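PDB 4E3X: delta-1-pyrroline-5-carboxylate dehydrogenase, mitochondrial from Mus musculus, which catalyses the NAD+-dependent oxidation of L-glutamate gamma-semialdehyde to glutamate, the second step of mitochondrial proline degradation. Local coordinates for residues E183-V188 against N193-R198. Numbering follows the deposited sequence.
Sequences EQPISV and NHTVYR
Gln184 uses its side-chain amide to bind Thr195 in the strand 191-199. This strand forms a two-stranded antiparallel sheet with strand 542-550, in the protruding oligomerization element of the aldehyde dehydrogenase fold, which packs against the second subunit. The segment 183-188 runs back along the strand, roughly antiparallel, but side chains rather than a regular backbone pattern join the two.

From CB of Gln184 the chain bends at chi2 (-67°) and brings the amide over to the strand. CD lies 3.6 Å from both Thr195 N and His194 ND1. OE1 accepts from Thr195 N at 2.7 Å, on a lone pair in the carbonyl plane. It is 3.3 Å from His194 ND1, at too poor an angle for a hydrogen bond. NE2 donates almost straight to Thr195 O at 3.1 Å, lies 3.6 Å from His194 CE1, and also donates to Glu181 O. One amide thus satisfies both backbone polar groups of Thr195. The His194 ring, stacked with Trp24, lies nearly parallel to this amide, with planes 12° apart. With an alanine here, Thr195 N and O would probably lose both mates, and His194 the amide beside its ring.

At the Glu183 end of the segment, Tyr197 OH donates to Glu183 O at 2.7 Å. That oxygen lies at the ring edge, while Thr195 CG2 sits over one face, near the rim. Pro185 CD rests against Thr195 OG1, and its CG touches Asn193 CB. Asn193 OD1 accepts from Gln518 NE2 of the second subunit.

Asn193 also grips the Ser187 end. Its ND2 donates to Ile186 O at 2.8 Å. Its backbone N reaches Ser187 OG at 2.9 Å, and this hydroxyl in turn donates to a water that bonds to Pro185 O and Asn193 O.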
loop_
_atom_site.group_PDB
_atom_site.type_symbol
_atom_site.label_atom_id
_atom_site.label_comp_id
_atom_site.label_asym_id
_atom_site.label_seq_id
_atom_site.Cartn_x
_atom_site.Cartn_y
_atom_site.Cartn_z
ATOM N N GLU B 183 -15.762 -6.253 6.380
ATOM C CA GLU B 183 -14.657 -7.190 6.210
ATOM C C GLU B 183 -14.003 -7.450 7.570
ATOM O O GLU B 183 -13.171 -6.667 8.060
ATOM C CB GLU B 183 -13.641 -6.683 5.180
ATOM C CG GLU B 183 -12.417 -7.587 5.032
ATOM C CD GLU B 183 -12.779 -9.042 4.755
ATOM O OE1 GLU B 183 -13.290 -9.330 3.652
ATOM O OE2 GLU B 183 -12.550 -9.901 5.639
ATOM N N GLN B 184 -14.405 -8.563 8.178
ATOM C CA GLN B 184 -14.041 -8.886 9.549
ATOM C C GLN B 184 -13.425 -10.273 9.637
ATOM O O GLN B 184 -13.755 -11.151 8.851
ATOM C CB GLN B 184 -15.280 -8.788 10.441
ATOM C CG GLN B 184 -15.777 -7.362 10.603
ATOM C CD GLN B 184 -14.790 -6.505 11.371
ATOM O OE1 GLN B 184 -14.100 -7.001 12.256
ATOM N NE2 GLN B 184 -14.709 -5.218 11.033
ATOM N N PRO B 185 -12.522 -10.475 10.601
ATOM C CA PRO B 185 -11.831 -11.763 10.729
ATOM C C PRO B 185 -12.707 -12.855 11.334
ATOM O O PRO B 185 -13.835 -12.595 11.766
ATOM C CB PRO B 185 -10.664 -11.439 11.665
ATOM C CG PRO B 185 -11.135 -10.262 12.455
ATOM C CD PRO B 185 -12.001 -9.461 11.534
ATOM N N ILE B 186 -12.176 -14.075 11.337
ATOM C CA ILE B 186 -12.828 -15.228 11.954
ATOM C C ILE B 186 -12.683 -15.157 13.473
ATOM O O ILE B 186 -11.608 -14.832 13.979
ATOM C CB ILE B 186 -12.165 -16.543 11.476
ATOM C CG1 ILE B 186 -12.339 -16.715 9.965
ATOM C CG2 ILE B 186 -12.717 -17.754 12.236
ATOM C CD1 ILE B 186 -11.479 -17.834 9.373
ATOM N N SER B 187 -13.768 -15.450 14.192
ATOM C CA SER B 187 -13.718 -15.650 15.642
ATOM C C SER B 187 -13.884 -17.131 15.960
ATOM O O SER B 187 -14.705 -17.816 15.353
ATOM C CB SER B 187 -14.825 -14.868 16.344
ATOM O OG SER B 187 -14.659 -13.472 16.178
ATOM N N VAL B 188 -13.099 -17.618 16.916
ATOM C CA VAL B 188 -13.200 -18.989 17.408
ATOM C C VAL B 188 -13.197 -18.915 18.931
ATOM O O VAL B 188 -12.485 -18.082 19.502
ATOM C CB VAL B 188 -12.001 -19.861 16.913
ATOM C CG1 VAL B 188 -12.021 -21.243 17.524
ATOM C CG2 VAL B 188 -11.981 -19.955 15.384
ATOM N N ASN B 193 -12.982 -11.538 17.615
ATOM C CA ASN B 193 -12.025 -10.698 16.889
ATOM C C ASN B 193 -12.743 -9.665 16.043
ATOM O O ASN B 193 -13.756 -9.981 15.414
ATOM C CB ASN B 193 -11.151 -11.565 15.996
ATOM C CG ASN B 193 -10.403 -12.611 16.782
ATOM O OD1 ASN B 193 -9.667 -12.274 17.711
ATOM N ND2 ASN B 193 -10.601 -13.885 16.434
ATOM N N HIS B 194 -12.201 -8.450 16.010
ATOM C CA HIS B 194 -12.798 -7.359 15.258
ATOM C C HIS B 194 -11.702 -6.466 14.705
ATOM O O HIS B 194 -10.747 -6.137 15.409
ATOM C CB HIS B 194 -13.726 -6.555 16.174
ATOM C CG HIS B 194 -14.318 -5.339 15.532
ATOM N ND1 HIS B 194 -15.451 -5.388 14.750
ATOM C CD2 HIS B 194 -13.939 -4.039 15.566
ATOM C CE1 HIS B 194 -15.745 -4.171 14.327
ATOM N NE2 HIS B 194 -14.844 -3.333 14.808
ATOM N N THR B 195 -11.840 -6.077 13.441
ATOM C CA THR B 195 -10.924 -5.126 12.836
ATOM C C THR B 195 -11.489 -3.718 12.912
ATOM O O THR B 195 -12.620 -3.469 12.493
ATOM C CB THR B 195 -10.619 -5.477 11.365
ATOM O OG1 THR B 195 -9.951 -6.744 11.318
ATOM C CG2 THR B 195 -9.726 -4.423 10.725
ATOM N N VAL B 196 -10.691 -2.813 13.463
ATOM C CA VAL B 196 -11.001 -1.397 13.512
ATOM C C VAL B 196 -10.202 -0.728 12.398
ATOM O O VAL B 196 -8.970 -0.793 12.390
ATOM C CB VAL B 196 -10.573 -0.801 14.863
ATOM C CG1 VAL B 196 -10.801 0.701 14.876
ATOM C CG2 VAL B 196 -11.299 -1.478 16.028
ATOM N N TYR B 197 -10.894 -0.094 11.455
ATOM C CA TYR B 197 -10.231 0.570 10.339
ATOM C C TYR B 197 -9.859 1.995 10.768
ATOM O O TYR B 197 -10.583 2.958 10.492
ATOM C CB TYR B 197 -11.092 0.495 9.065
ATOM C CG TYR B 197 -11.166 -0.931 8.559
ATOM C CD1 TYR B 197 -10.123 -1.474 7.820
ATOM C CD2 TYR B 197 -12.243 -1.762 8.884
ATOM C CE1 TYR B 197 -10.159 -2.787 7.385
ATOM C CE2 TYR B 197 -12.281 -3.083 8.454
ATOM C CZ TYR B 197 -11.240 -3.584 7.697
ATOM O OH TYR B 197 -11.264 -4.893 7.271
ATOM N N ARG B 198 -8.737 2.112 11.480
ATOM C CA ARG B 198 -8.252 3.384 12.009
ATOM C C ARG B 198 -7.795 4.279 10.877
ATOM O O ARG B 198 -7.194 3.807 9.915
ATOM C CB ARG B 198 -7.038 3.169 12.924
ATOM C CG ARG B 198 -7.251 2.231 14.112
ATOM C CD ARG B 198 -5.956 2.064 14.922
ATOM N NE ARG B 198 -4.850 1.584 14.094
ATOM C CZ ARG B 198 -3.697 1.113 14.563
ATOM N NH1 ARG B 198 -3.498 0.990 15.870
ATOM N NH2 ARG B 198 -2.748 0.731 13.715
HETATM O O HOH W 1 -15.312 -12.320 13.874
#